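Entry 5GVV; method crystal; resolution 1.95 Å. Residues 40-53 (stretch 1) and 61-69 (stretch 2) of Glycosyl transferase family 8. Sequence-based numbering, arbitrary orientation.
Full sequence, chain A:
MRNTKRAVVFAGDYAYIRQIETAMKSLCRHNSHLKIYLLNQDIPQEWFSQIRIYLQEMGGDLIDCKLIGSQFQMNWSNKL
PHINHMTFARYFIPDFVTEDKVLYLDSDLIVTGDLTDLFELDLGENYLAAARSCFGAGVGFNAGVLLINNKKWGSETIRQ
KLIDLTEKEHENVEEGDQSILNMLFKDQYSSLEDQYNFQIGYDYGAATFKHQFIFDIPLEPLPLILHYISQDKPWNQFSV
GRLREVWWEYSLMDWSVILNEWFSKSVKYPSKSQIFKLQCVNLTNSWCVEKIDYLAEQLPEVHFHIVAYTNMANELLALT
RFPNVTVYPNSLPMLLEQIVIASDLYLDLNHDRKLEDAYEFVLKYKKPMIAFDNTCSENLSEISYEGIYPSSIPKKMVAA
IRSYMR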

# COMPACT_ATOMS: atom_id res chain seq x y z
N ASN A 40 14.24 7.99 2.60
CA ASN A 40 12.94 8.43 2.09
C ASN A 40 12.71 9.91 2.37
O ASN A 40 13.48 10.53 3.12
CB ASN A 40 11.81 7.61 2.71
CG ASN A 40 11.58 7.95 4.18
OD1 ASN A 40 10.56 8.55 4.54
ND2 ASN A 40 12.51 7.55 5.04
N GLN A 41 11.66 10.47 1.78
CA GLN A 41 11.30 11.87 2.03
C GLN A 41 9.95 11.98 2.70
O GLN A 41 9.72 12.87 3.52
CB GLN A 41 11.21 12.65 0.72
CG GLN A 41 12.49 12.76 -0.09
CD GLN A 41 12.35 13.75 -1.23
OE1 GLN A 41 12.08 13.37 -2.37
NE2 GLN A 41 12.51 15.03 -0.92
N ASP A 42 9.04 11.07 2.35
CA ASP A 42 7.63 11.29 2.68
C ASP A 42 6.90 10.12 3.36
O ASP A 42 5.68 10.13 3.44
CB ASP A 42 6.87 11.70 1.42
CG ASP A 42 6.89 10.62 0.34
OD1 ASP A 42 7.75 9.71 0.40
OD2 ASP A 42 6.04 10.69 -0.57
N ILE A 43 7.64 9.13 3.85
CA ILE A 43 7.00 8.01 4.54
C ILE A 43 6.54 8.42 5.95
O ILE A 43 7.32 8.94 6.75
CB ILE A 43 7.90 6.76 4.59
CG1 ILE A 43 8.29 6.32 3.18
CG2 ILE A 43 7.18 5.60 5.29
CD1 ILE A 43 9.21 5.11 3.15
N PRO A 44 5.24 8.19 6.25
CA PRO A 44 4.64 8.56 7.53
C PRO A 44 5.31 7.91 8.74
O PRO A 44 5.70 6.74 8.67
CB PRO A 44 3.21 8.04 7.39
CG PRO A 44 2.93 8.14 5.93
CD PRO A 44 4.23 7.74 5.27
N GLN A 45 5.43 8.67 9.82
CA GLN A 45 6.12 8.22 11.02
C GLN A 45 5.47 7.01 11.67
O GLN A 45 6.15 6.19 12.29
CB GLN A 45 6.19 9.37 12.04
CG GLN A 45 7.17 10.48 11.67
CD GLN A 45 6.91 11.76 12.43
OE1 GLN A 45 5.92 12.46 12.17
NE2 GLN A 45 7.77 12.08 13.39
N GLU A 46 4.14 6.90 11.54
CA GLU A 46 3.38 5.80 12.12
C GLU A 46 3.82 4.45 11.55
O GLU A 46 3.85 3.44 12.26
CB GLU A 46 1.88 5.98 11.88
CG GLU A 46 1.23 7.10 12.69
CD GLU A 46 1.34 8.46 12.02
OE1 GLU A 46 2.02 8.57 10.99
OE2 GLU A 46 0.72 9.42 12.54
N TRP A 47 4.13 4.44 10.26
CA TRP A 47 4.61 3.23 9.61
C TRP A 47 5.94 2.81 10.23
O TRP A 47 6.12 1.65 10.61
CB TRP A 47 4.74 3.44 8.10
CG TRP A 47 5.16 2.19 7.35
CD1 TRP A 47 4.34 1.21 6.86
CD2 TRP A 47 6.49 1.79 7.02
NE1 TRP A 47 5.09 0.23 6.24
CE2 TRP A 47 6.41 0.56 6.33
CE3 TRP A 47 7.75 2.36 7.24
CZ2 TRP A 47 7.55 -0.10 5.86
CZ3 TRP A 47 8.87 1.70 6.77
CH2 TRP A 47 8.76 0.48 6.09
N PHE A 48 6.86 3.77 10.35
CA PHE A 48 8.16 3.50 10.94
C PHE A 48 8.07 2.99 12.37
O PHE A 48 8.77 2.04 12.73
CB PHE A 48 9.03 4.76 10.90
CG PHE A 48 9.83 4.91 9.65
CD1 PHE A 48 11.03 4.23 9.50
CD2 PHE A 48 9.40 5.74 8.63
CE1 PHE A 48 11.78 4.36 8.34
CE2 PHE A 48 10.14 5.89 7.47
CZ PHE A 48 11.34 5.19 7.32
N SER A 49 7.23 3.62 13.19
CA SER A 49 7.08 3.20 14.59
C SER A 49 6.75 1.72 14.75
O SER A 49 7.39 1.02 15.54
CB SER A 49 6.05 4.06 15.31
OG SER A 49 6.52 5.39 15.46
N GLN A 50 5.76 1.24 14.00
CA GLN A 50 5.33 -0.15 14.11
C GLN A 50 6.36 -1.14 13.58
O GLN A 50 6.66 -2.15 14.24
CB GLN A 50 4.00 -0.36 13.38
CG GLN A 50 3.43 -1.77 13.57
CD GLN A 50 3.09 -2.07 15.02
OE1 GLN A 50 2.11 -1.55 15.55
NE2 GLN A 50 3.91 -2.89 15.67
N ILE A 51 6.88 -0.87 12.39
CA ILE A 51 7.81 -1.79 11.76
C ILE A 51 9.11 -1.84 12.57
O ILE A 51 9.77 -2.88 12.65
CB ILE A 51 8.10 -1.38 10.30
CG1 ILE A 51 6.80 -1.26 9.51
CG2 ILE A 51 9.04 -2.37 9.63
CD1 ILE A 51 5.92 -2.51 9.58
N ARG A 52 9.48 -0.70 13.17
CA ARG A 52 10.69 -0.63 14.00
C ARG A 52 10.61 -1.60 15.17
O ARG A 52 11.59 -2.25 15.51
CB ARG A 52 10.91 0.80 14.52
CG ARG A 52 12.09 0.93 15.48
CD ARG A 52 12.34 2.37 15.87
NE ARG A 52 12.69 3.18 14.71
CZ ARG A 52 12.00 4.24 14.29
NH1 ARG A 52 10.91 4.63 14.95
NH2 ARG A 52 12.39 4.91 13.22
N ILE A 53 9.42 -1.72 15.76
CA ILE A 53 9.19 -2.69 16.82
C ILE A 53 9.43 -4.12 16.34
O ILE A 53 10.02 -4.93 17.05
CB ILE A 53 7.75 -2.59 17.37
CG1 ILE A 53 7.55 -1.25 18.09
CG2 ILE A 53 7.45 -3.75 18.32
CD1 ILE A 53 6.14 -1.02 18.61
N ASP A 61 17.03 -3.28 14.11
CA ASP A 61 16.45 -1.95 14.26
C ASP A 61 16.01 -1.40 12.91
O ASP A 61 16.30 -1.99 11.86
CB ASP A 61 17.45 -1.00 14.92
CG ASP A 61 16.80 -0.01 15.87
OD1 ASP A 61 15.56 0.18 15.79
OD2 ASP A 61 17.52 0.60 16.68
N LEU A 62 15.32 -0.26 12.93
CA LEU A 62 14.89 0.40 11.70
C LEU A 62 15.19 1.89 11.78
O LEU A 62 14.72 2.58 12.69
CB LEU A 62 13.39 0.17 11.45
CG LEU A 62 12.82 0.83 10.19
CD1 LEU A 62 13.58 0.38 8.95
CD2 LEU A 62 11.33 0.56 10.04
N ILE A 63 15.98 2.38 10.83
CA ILE A 63 16.45 3.76 10.87
C ILE A 63 15.77 4.59 9.80
O ILE A 63 15.90 4.27 8.61
CB ILE A 63 17.99 3.84 10.67
CG1 ILE A 63 18.70 2.76 11.50
CG2 ILE A 63 18.50 5.23 11.01
CD1 ILE A 63 18.51 2.92 13.00
N ASP A 64 15.06 5.63 10.21
CA ASP A 64 14.39 6.53 9.27
C ASP A 64 15.38 7.56 8.77
O ASP A 64 15.76 8.47 9.51
CB ASP A 64 13.19 7.21 9.96
CG ASP A 64 12.37 8.08 9.02
OD1 ASP A 64 12.71 8.16 7.81
OD2 ASP A 64 11.37 8.66 9.48
N CYS A 65 15.79 7.43 7.52
CA CYS A 65 16.74 8.37 6.94
C CYS A 65 15.99 9.37 6.06
O CYS A 65 15.72 9.09 4.89
CB CYS A 65 17.82 7.63 6.16
SG CYS A 65 18.74 6.47 7.20
N LYS A 66 15.67 10.52 6.63
CA LYS A 66 14.87 11.52 5.94
C LYS A 66 15.71 12.42 5.04
O LYS A 66 16.54 13.20 5.51
CB LYS A 66 14.06 12.35 6.94
CG LYS A 66 12.77 11.66 7.41
CD LYS A 66 11.82 11.44 6.23
CE LYS A 66 10.42 11.03 6.68
NZ LYS A 66 10.33 9.60 7.08
N LEU A 67 15.49 12.30 3.73
CA LEU A 67 16.17 13.15 2.77
C LEU A 67 15.41 14.46 2.59
O LEU A 67 14.89 14.77 1.52
CB LEU A 67 16.34 12.44 1.42
CG LEU A 67 17.30 11.25 1.38
CD1 LEU A 67 16.60 10.02 1.88
CD2 LEU A 67 17.83 11.00 -0.01
N ILE A 68 15.34 15.23 3.67
CA ILE A 68 14.65 16.51 3.66
C ILE A 68 15.67 17.63 3.84
O ILE A 68 16.37 17.68 4.84
CB ILE A 68 13.59 16.57 4.78
CG1 ILE A 68 12.60 15.41 4.64
CG2 ILE A 68 12.88 17.92 4.77
CD1 ILE A 68 11.60 15.30 5.78
N GLY A 69 15.74 18.52 2.85
CA GLY A 69 16.71 19.60 2.89
C GLY A 69 17.37 19.83 1.54
O GLY A 69 17.26 19.00 0.63

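The contact between the two stretches centres on the ammonium group of Lys66, which is held by a compact set of oxygen acceptors. Within its own strand, Lys66 NZ forms a salt bridge with Asp64 OD2 at 2.8 Å; across the interface it donates to Asn40 OD1 (2.8 Å) and to the carbonyl oxygen of Ile43 (NZ to O, 3.1 Å). The Asn40 amide completes the network, with ND2 donating to Asp64 OD1 at 2.8 Å while OD1 also accepts from the backbone N of Ile43 (3.1 Å). One asparagine thus joins the lysine to the carboxylate and ties down the turn that leads into the helix.

The backbone places these groups in register. Asn40 forms a parallel bridge with Lys66: Asn40 N donates to Cys65 O (2.9 Å), and Leu67 N donates to Asn40 O (2.7 Å), both nearly linear. Beyond this bridge, Gln41 NE2 makes a weak hydrogen bond to Leu67 O at 3.4 Å.

After Pro44 at the N-cap, the chain enters helix 45-53, which runs back nearly antiparallel to strand 61-66, at 159°, with the axes approaching to 7.4 Å. Toward the far end of this pairing, Arg52 NE donates to Leu62 O at 2.9 Å, using a side chain to engage the strand backbone.

Alongside these polar contacts, Leu62 gathers the apolar packing. Leu62 points toward the helix, and its CD2 lies 3.7 Å from both Phe48 CD1 and Ile51 CG2, with Trp47 CZ3 farther off at 4.2 Å. Phe48 also points across the interface, and Asp64 covers one face of its ring: the CB sits 3.7 Å from the ring centroid, close to the ring normal, in a CH-pi contact. Asp64 therefore serves both regions, its methylene packing on the aromatic ring while its carboxylate binds Asn40 and Lys66.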